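PDB 3MCX: SusD superfamily protein from Bacteroides thetaiotaomicron, which is of unknown function but, as a SusD-family outer-membrane protein, probably captures glycans at the cell surface for uptake, and binds zinc ions. Local coordinates for residues His38-Asp43 / Gly130-Asn135; Pro70-Asn75 / Glu440-Ser445; Met142-Asp147 / Thr171-Tyr176; Leu459-Ser464 / Ile472-Arg477. All blocks are in the same frame, centred on the assembly; numbering follows the deposited sequence.

Contact 1 of 4, residues His38-Asp43 / Gly130-Asn135; sequences HSYYGD and GLSLFN
Tyr40 holds CG anti to its backbone N (chi1 -159°), whereas Tyr41 holds CG anti to its carbonyl carbon (chi1 -82°). These two settings send neighbouring rings the same way, and both hydroxyls reach the helix at Leu131, Ser132 and Asn135. Asn135, with CG anti to its carbonyl carbon, brings its amide between them. Its ND2 donates to Tyr40 OH at 3.1 Å and, more directly, to Tyr41 OH at 2.9 Å, where the N-H...O angle is 164°. Both hydroxyls lie close to the amide plane, so the two N-H groups are used on two different rings. Each ring stands nearly upright to that plane. Tyr40 OH also donates to Ser132 OG, 2.8 Å away, and so both gives and accepts a hydrogen bond. The hydrogen-bond chain goes on through Ser132 OG to Met128 O, one helical turn back. The site joins the loop between helices 21-36 and 44-51 to helix 115-140 in the largely helical body of this SusD-family protein. Helix 81-106 also touches Ser132. Leu131 supplies the apolar side: its CD1 lies 3.4 Å from Tyr41 OH, and its CD2 sits at the edge of that ring. A water completes the polar cluster, lying 2.7 Å from Tyr41 OH and donating to Asn135 OD1 at 2.8 Å. Both ends of the buried amide are thus engaged. Within the loop, Asp43 fastens the turn by accepting from His38 ND1 with OD2 and from Ser39 N with OD1.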
# COMPACT_ATOMS: atom_id res chain seq x y z
N HIS A 38 -12.29 4.35 6.60
CA HIS A 38 -11.43 5.28 7.27
C HIS A 38 -10.55 4.56 8.29
O HIS A 38 -11.02 3.68 9.01
CB HIS A 38 -12.30 6.38 7.87
CG HIS A 38 -11.57 7.39 8.70
ND1 HIS A 38 -10.46 8.08 8.23
CD2 HIS A 38 -11.85 7.89 9.92
CE1 HIS A 38 -10.06 8.92 9.17
NE2 HIS A 38 -10.88 8.82 10.21
N SER A 39 -9.27 4.95 8.28
CA SER A 39 -8.23 4.49 9.19
C SER A 39 -7.61 3.18 8.76
O SER A 39 -6.62 2.76 9.36
CB SER A 39 -8.69 4.42 10.66
OG SER A 39 -9.37 5.61 11.07
N TYR A 40 -8.15 2.54 7.72
CA TYR A 40 -7.47 1.43 7.10
C TYR A 40 -7.07 1.84 5.66
O TYR A 40 -6.34 2.79 5.50
CB TYR A 40 -8.30 0.14 7.18
CG TYR A 40 -7.51 -1.17 7.00
CD1 TYR A 40 -6.26 -1.21 6.37
CD2 TYR A 40 -8.02 -2.38 7.48
CE1 TYR A 40 -5.57 -2.37 6.20
CE2 TYR A 40 -7.31 -3.58 7.29
CZ TYR A 40 -6.10 -3.54 6.65
OH TYR A 40 -5.40 -4.72 6.47
N TYR A 41 -7.58 1.16 4.63
CA TYR A 41 -7.14 1.48 3.27
C TYR A 41 -7.81 2.74 2.69
O TYR A 41 -7.36 3.26 1.67
CB TYR A 41 -7.37 0.30 2.35
CG TYR A 41 -6.33 -0.78 2.37
CD1 TYR A 41 -5.05 -0.54 1.95
CD2 TYR A 41 -6.66 -2.05 2.79
CE1 TYR A 41 -4.09 -1.55 1.91
CE2 TYR A 41 -5.71 -3.07 2.76
CZ TYR A 41 -4.43 -2.83 2.33
OH TYR A 41 -3.50 -3.85 2.29
N GLY A 42 -8.87 3.25 3.32
CA GLY A 42 -9.45 4.52 2.89
C GLY A 42 -8.44 5.65 2.83
O GLY A 42 -8.57 6.56 2.00
N ASP A 43 -7.48 5.65 3.75
CA ASP A 43 -6.59 6.81 3.96
C ASP A 43 -5.24 6.43 4.54
O ASP A 43 -4.27 6.38 3.78
CB ASP A 43 -7.32 7.94 4.71
CG ASP A 43 -8.29 7.40 5.73
OD1 ASP A 43 -7.88 6.52 6.49
OD2 ASP A 43 -9.44 7.90 5.80
N GLY A 130 -3.77 -12.22 6.99
CA GLY A 130 -2.35 -12.08 6.70
C GLY A 130 -1.97 -10.71 6.21
O GLY A 130 -0.98 -10.10 6.68
N LEU A 131 -2.79 -10.16 5.31
CA LEU A 131 -2.54 -8.81 4.80
C LEU A 131 -2.60 -7.78 5.94
O LEU A 131 -1.76 -6.87 6.01
CB LEU A 131 -3.59 -8.48 3.75
CG LEU A 131 -3.50 -7.14 3.06
CD1 LEU A 131 -2.11 -6.92 2.47
CD2 LEU A 131 -4.61 -7.07 1.95
N SER A 132 -3.57 -7.96 6.84
CA SER A 132 -3.73 -7.04 7.95
C SER A 132 -2.51 -7.08 8.89
O SER A 132 -1.99 -6.05 9.28
CB SER A 132 -5.04 -7.32 8.65
OG SER A 132 -6.16 -7.03 7.80
N LEU A 133 -2.04 -8.29 9.23
CA LEU A 133 -0.88 -8.41 10.11
C LEU A 133 0.34 -7.79 9.40
O LEU A 133 1.14 -7.10 10.05
CB LEU A 133 -0.64 -9.86 10.48
CG LEU A 133 0.61 -10.12 11.34
CD1 LEU A 133 0.64 -9.30 12.63
CD2 LEU A 133 0.77 -11.64 11.64
N PHE A 134 0.50 -8.02 8.10
CA PHE A 134 1.59 -7.43 7.32
C PHE A 134 1.56 -5.90 7.42
O PHE A 134 2.58 -5.26 7.66
CB PHE A 134 1.47 -7.89 5.86
CG PHE A 134 2.49 -7.31 4.92
CD1 PHE A 134 3.83 -7.56 5.08
CD2 PHE A 134 2.10 -6.55 3.84
CE1 PHE A 134 4.76 -7.07 4.18
CE2 PHE A 134 3.03 -6.04 2.94
CZ PHE A 134 4.34 -6.32 3.10
N ASN A 135 0.38 -5.31 7.22
CA ASN A 135 0.21 -3.86 7.30
C ASN A 135 0.61 -3.31 8.65
O ASN A 135 1.32 -2.30 8.74
CB ASN A 135 -1.22 -3.49 6.94
CG ASN A 135 -1.51 -3.66 5.45
OD1 ASN A 135 -0.63 -3.40 4.61
ND2 ASN A 135 -2.73 -4.07 5.11
O HOH W 1 -0.94 -3.23 1.79

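Contact 2 of 4, residues Pro70-Asn75 / Glu440-Ser445; sequences PYYEYN and ETLKAS
The tight part of this contact is apolar and lies where Leu442 meets Tyr72. Leu442 CD2 sits over one face of the Tyr72 ring, 4.0 Å from its centroid, in a CH-pi contact. CD1 of the same leucine reaches the phenolic end, 3.5 Å from Tyr72 OH. That hydroxyl has its polar partners just before the second segment, in His438 ND1 and Leu439 N. Glu73 leads from this packed floor to the more open rim. Its chain is extended beyond CG and brings OE2 to Thr441, whose OG1 donates to it at 2.7 Å from well above the carboxylate plane. Thr61 OG1 also bonds OE2, while OE1 accepts from Asn75 ND2 at 3.0 Å on its anti lone pair. The carboxylate is therefore gripped by three partners. It stands at the end of helix 69-72, where Tyr74, with positive phi, closes a Schellman motif and turns the chain toward Asn75. An alanine in place of Glu73 would remove these three bonds and would probably loosen the hold of this turn on the short helix 441-444. The looser side holds Asn75, Thr441 and Ser445, all partly exposed. Ser445 was modelled in two conformers; in one, OG is 3.0 Å from Asn75 ND2. Here a water spans the gap, donating to Tyr74 O at 2.8 Å and to Ser445 O at 2.7 Å.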
# COMPACT_ATOMS: atom_id res chain seq x y z
N PRO A 70 2.15 14.65 10.37
CA PRO A 70 2.95 13.95 11.38
C PRO A 70 3.71 12.75 10.85
O PRO A 70 4.77 12.43 11.40
CB PRO A 70 1.88 13.52 12.40
CG PRO A 70 0.75 14.55 12.23
CD PRO A 70 0.72 14.72 10.75
N TYR A 71 3.18 12.06 9.84
CA TYR A 71 3.93 11.02 9.14
C TYR A 71 5.09 11.61 8.33
O TYR A 71 6.26 11.20 8.45
CB TYR A 71 3.03 10.27 8.20
CG TYR A 71 1.94 9.42 8.82
CD1 TYR A 71 2.10 8.72 10.00
CD2 TYR A 71 0.77 9.23 8.14
CE1 TYR A 71 1.09 7.88 10.49
CE2 TYR A 71 -0.26 8.39 8.62
CZ TYR A 71 -0.09 7.71 9.78
OH TYR A 71 -1.11 6.93 10.22
N TYR A 72 4.76 12.56 7.49
CA TYR A 72 5.73 13.21 6.59
C TYR A 72 6.91 13.80 7.34
O TYR A 72 8.05 13.73 6.87
CB TYR A 72 4.98 14.28 5.81
CG TYR A 72 5.80 15.25 5.00
CD1 TYR A 72 6.50 14.85 3.87
CD2 TYR A 72 5.85 16.58 5.35
CE1 TYR A 72 7.23 15.77 3.13
CE2 TYR A 72 6.55 17.50 4.60
CZ TYR A 72 7.24 17.09 3.50
OH TYR A 72 7.93 18.03 2.75
N GLU A 73 6.65 14.41 8.50
CA GLU A 73 7.65 15.07 9.33
C GLU A 73 8.36 14.11 10.31
O GLU A 73 9.23 14.54 11.05
CB GLU A 73 7.00 16.20 10.13
CG GLU A 73 6.46 17.30 9.21
CD GLU A 73 5.53 18.28 9.89
OE1 GLU A 73 5.27 18.18 11.11
OE2 GLU A 73 5.03 19.18 9.15
N TYR A 74 7.94 12.84 10.34
CA TYR A 74 8.56 11.86 11.26
C TYR A 74 8.55 12.32 12.70
O TYR A 74 9.48 12.12 13.47
CB TYR A 74 9.98 11.51 10.77
CG TYR A 74 10.00 10.57 9.58
CD1 TYR A 74 9.74 11.02 8.29
CD2 TYR A 74 10.35 9.25 9.74
CE1 TYR A 74 9.75 10.15 7.22
CE2 TYR A 74 10.39 8.39 8.69
CZ TYR A 74 10.10 8.84 7.41
OH TYR A 74 10.12 7.96 6.34
N ASN A 75 7.44 12.94 13.10
CA ASN A 75 7.31 13.42 14.47
C ASN A 75 6.03 12.94 15.19
O ASN A 75 5.76 13.34 16.32
CB ASN A 75 7.45 14.94 14.54
CG ASN A 75 6.40 15.67 13.76
OD1 ASN A 75 5.35 15.11 13.46
ND2 ASN A 75 6.68 16.92 13.39
N GLU A 440 9.23 23.52 5.48
CA GLU A 440 10.28 23.92 6.40
C GLU A 440 10.27 23.12 7.69
O GLU A 440 11.26 23.03 8.40
CB GLU A 440 10.22 25.42 6.70
CG GLU A 440 10.55 26.33 5.50
CD GLU A 440 11.90 26.04 4.87
OE1 GLU A 440 12.88 25.93 5.64
OE2 GLU A 440 11.97 25.96 3.61
N THR A 441 9.13 22.54 8.04
CA THR A 441 9.06 21.70 9.23
C THR A 441 10.02 20.51 9.19
O THR A 441 10.37 19.98 10.25
CB THR A 441 7.63 21.15 9.43
OG1 THR A 441 7.16 20.59 8.20
CG2 THR A 441 6.69 22.26 9.93
N LEU A 442 10.46 20.06 8.01
CA LEU A 442 11.43 18.94 7.96
C LEU A 442 12.77 19.34 8.60
O LEU A 442 13.49 18.47 9.09
CB LEU A 442 11.71 18.50 6.53
CG LEU A 442 10.53 18.01 5.70
CD1 LEU A 442 10.98 17.36 4.40
CD2 LEU A 442 9.65 16.99 6.52
N LYS A 443 13.13 20.61 8.58
CA LYS A 443 14.35 21.07 9.25
C LYS A 443 14.21 20.94 10.77
O LYS A 443 15.03 20.28 11.39
CB LYS A 443 14.70 22.51 8.85
CG LYS A 443 15.08 22.56 7.39
CD LYS A 443 15.42 23.94 6.83
CE LYS A 443 15.70 23.85 5.32
NZ LYS A 443 14.50 23.62 4.42
N ALA A 444 13.15 21.51 11.35
CA ALA A 444 12.94 21.44 12.81
C ALA A 444 12.74 20.00 13.28
O ALA A 444 13.16 19.62 14.38
CB ALA A 444 11.71 22.29 13.20
N SER A 445 12.13 19.17 12.45
CA SER A 445 11.86 17.78 12.84
C SER A 445 12.97 16.80 12.43
O SER A 445 12.85 15.60 12.60
CB SER A 445 10.52 17.30 12.26
OG SER A 445 9.43 18.05 12.77
O HOH W 2 11.26 14.13 14.25

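Contact 3 of 4, residues Met142-Asp147 / Thr171-Tyr176; sequences MPYTND and TVAQCY
Tyr144 carries this contact, with its ring laid against the first turn of helix 172-186. Its CG is anti to the backbone N (chi1 -179°), which points the ring at the helix. The edge of Tyr144 is turned to the face of Tyr176 in an edge-to-face pair, centroids 5.1 Å apart and planes at 61°. The closest atoms of the two rings are Tyr144 CD2 and Tyr176 CD1, at 3.8 Å. Tyr144 CE2, the next ring atom, rests 3.9 Å from Ala173 CB. At its root, Tyr144 CB meets Val172 CG1 at 3.9 Å, while the other valine branch, CG2, lies 3.6 Å from Met142 O. Met142 is present as selenomethionine and meets the valine through this backbone oxygen. A glycine in place of Tyr144 would remove the ring and would probably leave Tyr176, Ala173 and Val172 without their main cover from this loop.

One water ties the two aromatic residues together, accepting from Tyr144 N at 3.0 Å and lying 2.7 Å from Tyr176 OH. In the next shell, Thr171 and Gln174 form a capping box: Gln174 N donates to Thr171 OG1, and Thr171 N donates to Gln174 OE1. This fixes the start of the helix that presents Val172, Ala173 and Tyr176. Thr137 of helix 115-140 also packs on Val172 and Tyr176, and Asn146 ND2 bonds Ala452 O. Between the side chains the contact is aromatic and aliphatic, so it probably relies on the shape fit of the Tyr144 ring, with the water as a polar bridge.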
# COMPACT_ATOMS: atom_id res chain seq x y z
N MSE A 142 10.45 -2.17 12.68
CA MSE A 142 11.56 -1.84 11.78
C MSE A 142 11.58 -2.84 10.61
O MSE A 142 11.13 -3.97 10.75
CB MSE A 142 12.89 -1.90 12.53
CG MSE A 142 13.04 -0.84 13.61
SE MSE A 142 13.02 0.99 13.02
CE MSE A 142 14.70 1.07 12.02
N PRO A 143 12.12 -2.43 9.47
CA PRO A 143 12.09 -3.28 8.29
C PRO A 143 12.77 -4.63 8.53
O PRO A 143 13.85 -4.72 9.09
CB PRO A 143 12.86 -2.47 7.23
CG PRO A 143 12.89 -1.11 7.72
CD PRO A 143 12.72 -1.12 9.18
N TYR A 144 12.06 -5.66 8.05
CA TYR A 144 12.57 -7.03 8.19
C TYR A 144 14.03 -7.14 7.75
O TYR A 144 14.85 -7.80 8.41
CB TYR A 144 11.70 -8.00 7.39
CG TYR A 144 12.07 -9.46 7.45
CD1 TYR A 144 13.16 -9.93 6.74
CD2 TYR A 144 11.34 -10.37 8.20
CE1 TYR A 144 13.54 -11.26 6.78
CE2 TYR A 144 11.70 -11.71 8.24
CZ TYR A 144 12.80 -12.14 7.55
OH TYR A 144 13.20 -13.47 7.56
N THR A 145 14.34 -6.54 6.61
CA THR A 145 15.66 -6.74 6.01
C THR A 145 16.79 -6.04 6.73
O THR A 145 17.95 -6.27 6.43
CB THR A 145 15.65 -6.32 4.52
OG1 THR A 145 15.06 -5.03 4.39
CG2 THR A 145 14.85 -7.32 3.68
N ASN A 146 16.49 -5.20 7.71
CA ASN A 146 17.56 -4.64 8.53
C ASN A 146 18.28 -5.70 9.37
O ASN A 146 19.45 -5.52 9.70
CB ASN A 146 17.04 -3.54 9.48
CG ASN A 146 16.75 -2.22 8.79
OD1 ASN A 146 16.79 -2.11 7.56
ND2 ASN A 146 16.47 -1.20 9.60
N ASP A 147 17.56 -6.76 9.74
CA ASP A 147 18.03 -7.64 10.82
C ASP A 147 17.33 -9.01 10.80
O ASP A 147 17.14 -9.63 11.86
CB ASP A 147 17.76 -6.92 12.17
CG ASP A 147 16.27 -6.68 12.42
OD1 ASP A 147 15.44 -6.82 11.49
OD2 ASP A 147 15.96 -6.32 13.59
N THR A 171 8.13 -10.92 17.28
CA THR A 171 9.15 -10.26 16.45
C THR A 171 8.63 -10.00 15.06
O THR A 171 7.65 -10.63 14.61
CB THR A 171 10.44 -11.09 16.34
OG1 THR A 171 10.19 -12.28 15.55
CG2 THR A 171 11.01 -11.45 17.72
N VAL A 172 9.28 -9.10 14.33
CA VAL A 172 8.96 -8.87 12.94
C VAL A 172 8.99 -10.18 12.14
O VAL A 172 8.09 -10.46 11.35
CB VAL A 172 9.90 -7.80 12.34
CG1 VAL A 172 9.79 -7.73 10.83
CG2 VAL A 172 9.56 -6.38 12.98
N ALA A 173 10.00 -11.01 12.37
CA ALA A 173 10.09 -12.29 11.63
C ALA A 173 8.91 -13.22 11.97
O ALA A 173 8.37 -13.87 11.08
CB ALA A 173 11.42 -12.98 11.89
N GLN A 174 8.52 -13.30 13.25
CA GLN A 174 7.39 -14.12 13.64
C GLN A 174 6.12 -13.63 12.97
O GLN A 174 5.29 -14.43 12.50
CB GLN A 174 7.25 -14.10 15.15
CG GLN A 174 8.29 -14.95 15.88
CD GLN A 174 8.23 -14.80 17.38
OE1 GLN A 174 7.96 -13.71 17.90
NE2 GLN A 174 8.51 -15.88 18.10
N CYS A 175 5.99 -12.32 12.86
CA CYS A 175 4.85 -11.73 12.18
C CYS A 175 4.85 -12.09 10.70
O CYS A 175 3.83 -12.53 10.16
CB CYS A 175 4.82 -10.22 12.39
SG CYS A 175 4.41 -9.75 14.09
N TYR A 176 5.98 -11.91 10.03
CA TYR A 176 6.05 -12.30 8.61
C TYR A 176 5.76 -13.80 8.39
O TYR A 176 5.12 -14.17 7.41
CB TYR A 176 7.38 -11.90 7.96
CG TYR A 176 7.47 -10.50 7.39
CD1 TYR A 176 7.70 -9.39 8.19
CD2 TYR A 176 7.38 -10.30 6.03
CE1 TYR A 176 7.82 -8.11 7.64
CE2 TYR A 176 7.49 -9.03 5.47
CZ TYR A 176 7.74 -7.95 6.29
OH TYR A 176 7.87 -6.70 5.71
O HOH W 3 9.25 -5.11 7.32

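Contact 4 of 4, residues Leu459-Ser464 / Ile472-Arg477; sequences LPIPQS and IQQNPR
Residues 459-462 are extended and run roughly antiparallel to the irregular segment 472-477, with Pro460 nearest Asn475 and Ile461 nearest Gln474, each pair 5.8 Å apart between CA atoms. The Gln474 side chain does the work of a missing backbone partner. Its CG is anti to the backbone N and the chain bends at chi2 (49°), which brings the amide alongside Ile461. OE1 accepts from Ile461 N at 2.8 Å, and NE2 donates to Ile461 O at 2.9 Å with an N-H...O angle of 165°. Both bonds lie on lone pairs in the carbonyl planes, so one residue's N-H and C=O are held by a single flat amide. OE1 also takes Asn475 N, so two donors grip it. A water accepts from Gln474 NE2 and donates to Gln463 OE1. Asn475 ND2 donates to Leu459 O at 2.7 Å, from above the carbonyl plane, and also bonds Phe140 O; Asn475 OD1 is taken by Arg169. Ile461 CG2 and Ile472 CG2 touch at 3.8 Å, the side chains crossing at about a right angle. Ile466 of helix 463-468 packs on both isoleucines. Near the chain end, Arg477 NH2 lies 3.5 Å from Pro460 CD, while its polar partner is Ala458 O. The arrangement closes a loop that contains the short helix 463-468 and fastens the C-terminal tail of the SusD-family fold against helix 115-140, to whose Phe140 both Asn475 and Ile461 reach.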
# COMPACT_ATOMS: atom_id res chain seq x y z
N LEU A 459 6.67 3.32 13.67
CA LEU A 459 5.72 4.21 14.33
C LEU A 459 5.58 3.85 15.78
O LEU A 459 5.74 2.69 16.16
CB LEU A 459 4.35 4.13 13.65
CG LEU A 459 4.27 4.68 12.23
CD1 LEU A 459 2.87 4.49 11.71
CD2 LEU A 459 4.64 6.15 12.19
N PRO A 460 5.26 4.82 16.63
CA PRO A 460 5.02 4.47 18.01
C PRO A 460 3.78 3.59 18.18
O PRO A 460 2.79 3.82 17.53
CB PRO A 460 4.83 5.82 18.72
CG PRO A 460 4.34 6.68 17.63
CD PRO A 460 4.95 6.23 16.35
N ILE A 461 3.90 2.62 19.06
CA ILE A 461 2.78 1.82 19.49
C ILE A 461 1.81 2.79 20.20
O ILE A 461 2.24 3.66 20.93
CB ILE A 461 3.25 0.75 20.49
CG1 ILE A 461 4.35 -0.18 19.88
CG2 ILE A 461 2.06 -0.09 21.08
CD1 ILE A 461 3.97 -0.89 18.62
N PRO A 462 0.49 2.64 19.99
CA PRO A 462 -0.44 3.58 20.63
C PRO A 462 -0.24 3.63 22.12
O PRO A 462 -0.08 2.60 22.80
CB PRO A 462 -1.82 3.00 20.28
CG PRO A 462 -1.63 2.19 19.07
CD PRO A 462 -0.18 1.72 19.06
N GLN A 463 -0.33 4.84 22.69
CA GLN A 463 -0.19 5.00 24.11
C GLN A 463 -1.27 4.23 24.88
O GLN A 463 -1.03 3.78 25.98
CB GLN A 463 -0.24 6.48 24.55
CG GLN A 463 0.17 6.74 25.95
CD GLN A 463 1.60 6.37 26.23
OE1 GLN A 463 2.46 6.57 25.35
NE2 GLN A 463 1.90 5.89 27.44
N SER A 464 -2.43 4.08 24.25
CA SER A 464 -3.53 3.29 24.84
C SER A 464 -3.03 1.88 25.17
O SER A 464 -3.33 1.35 26.24
CB SER A 464 -4.70 3.22 23.87
OG SER A 464 -4.31 2.86 22.57
N ILE A 472 3.54 -4.89 26.63
CA ILE A 472 3.78 -4.27 25.33
C ILE A 472 4.87 -3.21 25.47
O ILE A 472 4.70 -2.24 26.20
CB ILE A 472 2.51 -3.61 24.76
CG1 ILE A 472 1.37 -4.63 24.64
CG2 ILE A 472 2.79 -2.93 23.42
CD1 ILE A 472 1.52 -5.57 23.51
N GLN A 473 6.00 -3.43 24.82
CA GLN A 473 7.09 -2.49 24.84
C GLN A 473 6.89 -1.43 23.76
O GLN A 473 6.43 -1.72 22.68
CB GLN A 473 8.38 -3.21 24.50
CG GLN A 473 8.85 -4.22 25.47
CD GLN A 473 10.27 -4.71 25.09
OE1 GLN A 473 11.14 -3.92 24.67
NE2 GLN A 473 10.49 -6.02 25.21
N GLN A 474 7.26 -0.20 24.07
CA GLN A 474 7.23 0.86 23.07
C GLN A 474 8.49 0.77 22.18
O GLN A 474 9.57 0.27 22.61
CB GLN A 474 7.22 2.22 23.79
CG GLN A 474 7.07 3.48 22.93
CD GLN A 474 5.92 3.39 21.95
OE1 GLN A 474 6.04 2.79 20.86
NE2 GLN A 474 4.77 3.99 22.32
N ASN A 475 8.33 1.21 20.95
CA ASN A 475 9.47 1.39 20.05
C ASN A 475 10.41 2.46 20.57
O ASN A 475 9.96 3.53 20.97
CB ASN A 475 9.01 1.72 18.64
CG ASN A 475 8.39 0.53 17.95
OD1 ASN A 475 8.92 -0.59 18.10
ND2 ASN A 475 7.29 0.71 17.25
N PRO A 476 11.72 2.21 20.53
CA PRO A 476 12.64 3.24 21.00
C PRO A 476 12.68 4.49 20.13
O PRO A 476 12.30 4.47 18.96
CB PRO A 476 14.00 2.52 21.01
CG PRO A 476 13.87 1.39 20.19
CD PRO A 476 12.40 0.98 20.12
N ARG A 477 13.10 5.57 20.76
CA ARG A 477 13.33 6.82 20.11
C ARG A 477 14.67 7.38 20.52
O ARG A 477 15.33 6.87 21.44
CB ARG A 477 12.21 7.79 20.51
CG ARG A 477 10.82 7.42 19.93
CD ARG A 477 10.80 7.83 18.55
NE ARG A 477 9.62 7.57 17.72
CZ ARG A 477 9.37 6.49 17.01
NH1 ARG A 477 10.14 5.39 17.09
NH2 ARG A 477 8.39 6.53 16.15
OXT ARG A 477 15.13 8.37 19.93
O HOH W 4 4.83 5.59 24.72

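Helix 115-140 ties three of the contacts together. It supplies one segment of contact 1, and its Thr137 and Phe140 touch contacts 3 and 4. Contacts 1 and 3 meet directly: Phe134 CE1 lies 3.5 Å from Tyr176 OH, and Leu133 CD2 lies 3.5 Å from Cys175 O. Contacts 2 and 4 touch through Tyr71 CE1 and Leu459 CD1, 4.0 Å apart. Contacts 3 and 4 stay about 6 Å apart at their nearest atoms. A bound zinc ion lies about 7 Å from the Ala173 side chain of contact 3. A glycerol, probably from the crystallisation liquor, lies about 6 Å from the Ile472 side chain of contact 4. Contacts 1 and 2 lie away from the annotated zinc sites.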